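Local coordinates for protein AtFKBP42 (Arabidopsis thaliana, PDB 2F4E) that is an FKBP-type immunophilin that modulates transport by ABC-type transporters into the vacuole, regulates cell elongation and orientation, and may isomerise peptidyl-prolyl bonds, at residues S52-K57 / R121-V126; L72-W77 / Q93-V98. All blocks are in the same frame, centred on the assembly; numbering follows the deposited sequence.

Contact 1. Residues S52-K57 / R121-V126; sequences SKQIIK and RALVHV
One carbonyl, R121 O, accepts from the successive N-H groups of I56 and K57, forming a classic beta bulge. R121 O lies 2.7 Å from I56 N and 3.0 Å from K57 N. Before the bulge the strands pair in regular antiparallel register; after it K57 O accepts from R121 N. I56 has phi -95° and psi -50°, and this turned backbone makes the extra residue fit.

The I56 side chain starts toward the partner strand. I56 CB lies 3.1 Å from R121 O, and I56 CD1 meets L123 CD2 at 4.0 Å. P38 touches both of these residues. L123 shares its face with Q54, S52 and H125. Q54 crosses H125 with amide and ring planes 55° apart. Q54 OE1 comes to the ring edge, in plane, 3.5 Å from H125 NE2, and also touches L123 CD1. The polar ends have firmer partners: Q54 NE2 bonds to the carbonyls of S42 and V40, and H125 ND1 to K79. S52 OG packs 3.3 Å from H125 CB.

K53, I55, A122 and V124 line the other face. K53 CG and CD both reach the A122 methyl, with K53 CD to A122 CB at 3.8 Å. K53 NZ hydrogen-bonds to S115 OG. V124 packs against Y151 and V153.

Backbone bonds set the pairing. K53, A122 and V124 are buried on one face; S52, Q54 and H125 make the other more polar, with L123 buried among them. Because R121 O satisfies two successive N-H groups, the added residue costs no backbone bond there.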
loop_
_atom_site.group_PDB
_atom_site.type_symbol
_atom_site.label_atom_id
_atom_site.label_comp_id
_atom_site.label_asym_id
_atom_site.label_seq_id
_atom_site.Cartn_x
_atom_site.Cartn_y
_atom_site.Cartn_z
ATOM N N SER A 52 0.352 -9.353 2.311
ATOM C CA SER A 52 0.164 -10.180 1.117
ATOM C C SER A 52 -0.308 -9.302 -0.038
ATOM O O SER A 52 -0.828 -8.205 0.191
ATOM C CB SER A 52 -0.836 -11.308 1.401
ATOM O OG SER A 52 -2.094 -10.792 1.789
ATOM N N LYS A 53 -0.149 -9.781 -1.270
ATOM C CA LYS A 53 -0.503 -8.969 -2.440
ATOM C C LYS A 53 -1.116 -9.697 -3.633
ATOM O O LYS A 53 -0.834 -10.860 -3.893
ATOM C CB LYS A 53 0.744 -8.245 -2.945
ATOM C CG LYS A 53 0.523 -7.385 -4.180
ATOM C CD LYS A 53 1.811 -6.753 -4.699
ATOM C CE LYS A 53 2.744 -7.789 -5.276
ATOM N NZ LYS A 53 3.981 -7.174 -5.789
ATOM N N GLN A 54 -1.947 -8.972 -4.368
ATOM C CA GLN A 54 -2.607 -9.453 -5.584
ATOM C C GLN A 54 -2.340 -8.385 -6.644
ATOM O O GLN A 54 -2.716 -7.232 -6.459
ATOM C CB GLN A 54 -4.115 -9.542 -5.392
ATOM C CG GLN A 54 -4.624 -10.545 -4.391
ATOM C CD GLN A 54 -6.146 -10.610 -4.401
ATOM O OE1 GLN A 54 -6.829 -9.646 -4.055
ATOM N NE2 GLN A 54 -6.681 -11.746 -4.816
ATOM N N ILE A 55 -1.721 -8.764 -7.754
ATOM C CA ILE A 55 -1.417 -7.808 -8.815
ATOM C C ILE A 55 -2.597 -7.597 -9.756
ATOM O O ILE A 55 -3.210 -8.551 -10.237
ATOM C CB ILE A 55 -0.185 -8.263 -9.636
ATOM C CG1 ILE A 55 1.059 -8.230 -8.749
ATOM C CG2 ILE A 55 0.005 -7.372 -10.838
ATOM C CD1 ILE A 55 2.308 -8.809 -9.413
ATOM N N ILE A 56 -2.908 -6.332 -10.008
ATOM C CA ILE A 56 -4.013 -5.959 -10.886
ATOM C C ILE A 56 -3.472 -5.721 -12.289
ATOM O O ILE A 56 -4.001 -6.232 -13.279
ATOM C CB ILE A 56 -4.681 -4.651 -10.400
ATOM C CG1 ILE A 56 -5.399 -4.896 -9.074
ATOM C CG2 ILE A 56 -5.617 -4.093 -11.486
ATOM C CD1 ILE A 56 -6.103 -3.673 -8.515
ATOM N N LYS A 57 -2.418 -4.913 -12.353
ATOM C CA LYS A 57 -1.764 -4.564 -13.605
ATOM C C LYS A 57 -0.258 -4.680 -13.462
ATOM O O LYS A 57 0.334 -4.001 -12.630
ATOM C CB LYS A 57 -2.123 -3.128 -13.993
ATOM C CG LYS A 57 -1.391 -2.613 -15.217
ATOM C CD LYS A 57 -1.771 -1.184 -15.491
ATOM C CE LYS A 57 -0.999 -0.632 -16.664
ATOM N NZ LYS A 57 -1.416 0.775 -16.962
ATOM N N ARG A 121 -0.036 -1.899 -10.492
ATOM C CA ARG A 121 -1.206 -1.581 -9.695
ATOM C C ARG A 121 -1.594 -2.875 -8.989
ATOM O O ARG A 121 -1.768 -3.902 -9.640
ATOM C CB ARG A 121 -2.326 -1.109 -10.616
ATOM C CG ARG A 121 -3.475 -0.424 -9.919
ATOM C CD ARG A 121 -4.197 0.483 -10.912
ATOM N NE ARG A 121 -5.286 1.233 -10.286
ATOM C CZ ARG A 121 -5.926 2.254 -10.860
ATOM N NH1 ARG A 121 -5.579 2.665 -12.078
ATOM N NH2 ARG A 121 -6.954 2.835 -10.241
ATOM N N ALA A 122 -1.712 -2.831 -7.666
ATOM C CA ALA A 122 -2.052 -4.030 -6.915
ATOM C C ALA A 122 -2.816 -3.775 -5.639
ATOM O O ALA A 122 -2.933 -2.641 -5.176
ATOM C CB ALA A 122 -0.793 -4.798 -6.584
ATOM N N LEU A 123 -3.346 -4.855 -5.080
ATOM C CA LEU A 123 -4.075 -4.796 -3.822
ATOM C C LEU A 123 -3.106 -5.255 -2.749
ATOM O O LEU A 123 -2.380 -6.231 -2.941
ATOM C CB LEU A 123 -5.274 -5.734 -3.852
ATOM C CG LEU A 123 -6.414 -5.428 -4.827
ATOM C CD1 LEU A 123 -7.543 -6.450 -4.606
ATOM C CD2 LEU A 123 -6.929 -3.995 -4.614
ATOM N N VAL A 124 -3.067 -4.544 -1.631
ATOM C CA VAL A 124 -2.167 -4.923 -0.561
ATOM C C VAL A 124 -2.946 -5.108 0.733
ATOM O O VAL A 124 -3.583 -4.178 1.246
ATOM C CB VAL A 124 -1.040 -3.871 -0.352
ATOM C CG1 VAL A 124 -0.021 -4.406 0.628
ATOM C CG2 VAL A 124 -0.377 -3.527 -1.670
ATOM N N HIS A 125 -2.879 -6.331 1.242
ATOM C CA HIS A 125 -3.556 -6.715 2.463
ATOM C C HIS A 125 -2.574 -6.583 3.596
ATOM O O HIS A 125 -1.565 -7.283 3.646
ATOM C CB HIS A 125 -4.053 -8.147 2.325
ATOM C CG HIS A 125 -4.966 -8.338 1.165
ATOM N ND1 HIS A 125 -6.315 -8.038 1.214
ATOM C CD2 HIS A 125 -4.729 -8.751 -0.101
ATOM C CE1 HIS A 125 -6.857 -8.260 0.040
ATOM N NE2 HIS A 125 -5.914 -8.697 -0.784
ATOM N N VAL A 126 -2.885 -5.682 4.515
ATOM C CA VAL A 126 -2.006 -5.404 5.632
ATOM C C VAL A 126 -2.600 -5.638 7.012
ATOM O O VAL A 126 -3.644 -5.084 7.359
ATOM C CB VAL A 126 -1.524 -3.948 5.560
ATOM C CG1 VAL A 126 -0.561 -3.663 6.698
ATOM C CG2 VAL A 126 -0.899 -3.683 4.200
#

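Contact 2. Residues L72-W77 / Q93-V98; sequences LHYRAW and QPIELV
L72 and I95 form the one beta bridge between these segments. Each backbone N-H bonds to the other's carbonyl: L72 N to I95 O at 3.0 Å, and I95 N to L72 O at 2.9 Å. The N-to-C directions of 72-77 and 95-98 are 104° apart. Within these segments the pairing is confined to this bridge; 95-98 runs on beside T69 and F71.

The tight part is apolar. L72 and I95 run alongside each other in the same direction. I95 CG1 stands between its backbone N and carbonyl carbon (chi1 59°), which puts it 3.9 Å from L72 CG. The I95 and Y74 side chains cross at about a right angle, and I95 CD1 meets the ring edge, 3.6 Å from Y74 CE2. L72 CD2 meets L97 CD2 at 4.1 Å. V153 backs L72, and L106 touches L97. Y74 OH bonds to E86.

The other side is thinner and lies nearer solvent. Here P94 lies alongside H73. P94 CB sits over one face of the imidazole, 3.7 Å from its centroid and offset toward the rim, a CH-pi contact. P94 CD is 3.5 Å from H73 CE1. H73 ND1 bonds to T88 OG1, and the ring stacks with W89, so three neighbours fix its rotation. An alanine here would probably leave T88 OG1 without this partner and open a gap beside P94 and W89. Q93 is exposed and adds little.

A short edge strand curling off a long central strand suits the FKBP fold, whose antiparallel sheet bends around a short helix. Y74 and E86 probably correspond to the tyrosine and the acidic residue of the prolyl pocket in related FKBPs, so the apolar side of this contact probably borders that pocket.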
loop_
_atom_site.group_PDB
_atom_site.type_symbol
_atom_site.label_atom_id
_atom_site.label_comp_id
_atom_site.label_asym_id
_atom_site.label_seq_id
_atom_site.Cartn_x
_atom_site.Cartn_y
_atom_site.Cartn_z
ATOM N N LEU A 72 3.648 7.405 -5.573
ATOM C CA LEU A 72 2.510 6.527 -5.784
ATOM C C LEU A 72 1.135 7.088 -5.431
ATOM O O LEU A 72 0.999 8.049 -4.669
ATOM C CB LEU A 72 2.737 5.230 -4.999
ATOM C CG LEU A 72 2.698 5.393 -3.475
ATOM C CD1 LEU A 72 1.431 4.797 -2.933
ATOM C CD2 LEU A 72 3.893 4.720 -2.854
ATOM N N HIS A 73 0.123 6.464 -6.021
ATOM C CA HIS A 73 -1.273 6.795 -5.780
ATOM C C HIS A 73 -1.838 5.601 -5.016
ATOM O O HIS A 73 -1.358 4.481 -5.180
ATOM C CB HIS A 73 -2.039 6.929 -7.093
ATOM C CG HIS A 73 -2.058 8.306 -7.656
ATOM N ND1 HIS A 73 -2.419 9.416 -6.906
ATOM C CD2 HIS A 73 -1.826 8.771 -8.904
ATOM C CE1 HIS A 73 -2.406 10.484 -7.668
ATOM N NE2 HIS A 73 -2.049 10.122 -8.894
ATOM N N TYR A 74 -2.850 5.825 -4.188
ATOM C CA TYR A 74 -3.447 4.713 -3.461
ATOM C C TYR A 74 -4.740 5.044 -2.732
ATOM O O TYR A 74 -5.024 6.200 -2.422
ATOM C CB TYR A 74 -2.443 4.131 -2.459
ATOM C CG TYR A 74 -2.342 4.870 -1.140
ATOM C CD1 TYR A 74 -3.198 4.572 -0.077
ATOM C CD2 TYR A 74 -1.388 5.869 -0.953
ATOM C CE1 TYR A 74 -3.095 5.254 1.135
ATOM C CE2 TYR A 74 -1.281 6.549 0.244
ATOM C CZ TYR A 74 -2.131 6.247 1.290
ATOM O OH TYR A 74 -2.021 6.937 2.479
ATOM N N ARG A 75 -5.530 4.006 -2.490
ATOM C CA ARG A 75 -6.776 4.132 -1.746
ATOM C C ARG A 75 -6.633 3.174 -0.583
ATOM O O ARG A 75 -5.960 2.148 -0.700
ATOM C CB ARG A 75 -7.986 3.727 -2.586
ATOM C CG ARG A 75 -8.258 4.626 -3.766
ATOM C CD ARG A 75 -9.584 4.267 -4.417
ATOM N NE ARG A 75 -9.859 5.111 -5.573
ATOM C CZ ARG A 75 -9.439 4.873 -6.811
ATOM N NH1 ARG A 75 -8.719 3.793 -7.086
ATOM N NH2 ARG A 75 -9.714 5.748 -7.770
ATOM N N ALA A 76 -7.244 3.506 0.543
ATOM C CA ALA A 76 -7.152 2.643 1.701
ATOM C C ALA A 76 -8.534 2.400 2.280
ATOM O O ALA A 76 -9.343 3.323 2.401
ATOM C CB ALA A 76 -6.239 3.258 2.739
ATOM N N TRP A 77 -8.794 1.152 2.636
ATOM C CA TRP A 77 -10.082 0.752 3.182
ATOM C C TRP A 77 -9.851 -0.116 4.413
ATOM O O TRP A 77 -8.947 -0.962 4.423
ATOM C CB TRP A 77 -10.845 -0.110 2.170
ATOM C CG TRP A 77 -11.408 0.567 0.974
ATOM C CD1 TRP A 77 -12.598 1.229 0.895
ATOM C CD2 TRP A 77 -10.837 0.606 -0.336
ATOM N NE1 TRP A 77 -12.806 1.676 -0.381
ATOM C CE2 TRP A 77 -11.740 1.310 -1.159
ATOM C CE3 TRP A 77 -9.648 0.115 -0.897
ATOM C CZ2 TRP A 77 -11.496 1.535 -2.508
ATOM C CZ3 TRP A 77 -9.410 0.340 -2.237
ATOM C CH2 TRP A 77 -10.330 1.045 -3.029
ATOM N N GLN A 93 -3.401 14.075 -5.381
ATOM C CA GLN A 93 -2.152 14.324 -4.676
ATOM C C GLN A 93 -1.373 13.047 -4.363
ATOM O O GLN A 93 -1.441 12.524 -3.251
ATOM C CB GLN A 93 -2.442 15.080 -3.371
ATOM C CG GLN A 93 -1.189 15.487 -2.572
ATOM C CD GLN A 93 -0.406 16.617 -3.229
ATOM O OE1 GLN A 93 -0.863 17.761 -3.264
ATOM N NE2 GLN A 93 0.780 16.296 -3.762
ATOM N N PRO A 94 -0.610 12.528 -5.339
ATOM C CA PRO A 94 0.145 11.307 -5.052
ATOM C C PRO A 94 1.155 11.574 -3.943
ATOM O O PRO A 94 1.478 12.727 -3.665
ATOM C CB PRO A 94 0.800 10.985 -6.393
ATOM C CG PRO A 94 1.017 12.320 -6.985
ATOM C CD PRO A 94 -0.279 13.050 -6.676
ATOM N N ILE A 95 1.635 10.523 -3.291
ATOM C CA ILE A 95 2.591 10.731 -2.218
ATOM C C ILE A 95 3.991 10.290 -2.566
ATOM O O ILE A 95 4.226 9.593 -3.554
ATOM C CB ILE A 95 2.185 9.996 -0.915
ATOM C CG1 ILE A 95 2.065 8.492 -1.171
ATOM C CG2 ILE A 95 0.886 10.576 -0.379
ATOM C CD1 ILE A 95 2.092 7.646 0.090
ATOM N N GLU A 96 4.923 10.730 -1.737
ATOM C CA GLU A 96 6.323 10.380 -1.882
ATOM C C GLU A 96 6.631 9.531 -0.670
ATOM O O GLU A 96 6.533 9.999 0.456
ATOM C CB GLU A 96 7.196 11.629 -1.864
ATOM C CG GLU A 96 8.683 11.353 -1.964
ATOM C CD GLU A 96 9.501 12.630 -2.058
ATOM O OE1 GLU A 96 9.004 13.606 -2.662
ATOM O OE2 GLU A 96 10.629 12.662 -1.520
ATOM N N LEU A 97 6.987 8.281 -0.905
ATOM C CA LEU A 97 7.295 7.356 0.172
ATOM C C LEU A 97 8.755 6.925 0.086
ATOM O O LEU A 97 9.167 6.296 -0.895
ATOM C CB LEU A 97 6.392 6.131 0.051
ATOM C CG LEU A 97 6.556 5.020 1.089
ATOM C CD1 LEU A 97 5.967 5.461 2.415
ATOM C CD2 LEU A 97 5.841 3.776 0.606
ATOM N N VAL A 98 9.539 7.266 1.102
ATOM C CA VAL A 98 10.945 6.876 1.110
ATOM C C VAL A 98 11.082 5.576 1.898
ATOM O O VAL A 98 10.956 5.556 3.122
ATOM C CB VAL A 98 11.848 7.970 1.739
ATOM C CG1 VAL A 98 13.291 7.511 1.764
ATOM C CG2 VAL A 98 11.735 9.261 0.941
#

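Contact 1 and contact 2 belong to one antiparallel sheet, on opposite sides of the chain's centre. Their centres are about 14 Å apart. Strand 149-158 joins them, pairing with 121-126 on one side and with 69-78 on the other. Charge also links the two. R121 NH2 of contact 1 lies 3.7 Å from R75 NH1 of the strand in contact 2. R121 forms a salt bridge with E154 and R75 with E152, so glutamates of the joining strand probably offset this repulsion. Of the two, contact 2 is the one near the probable prolyl pocket, with contact 1 across the sheet.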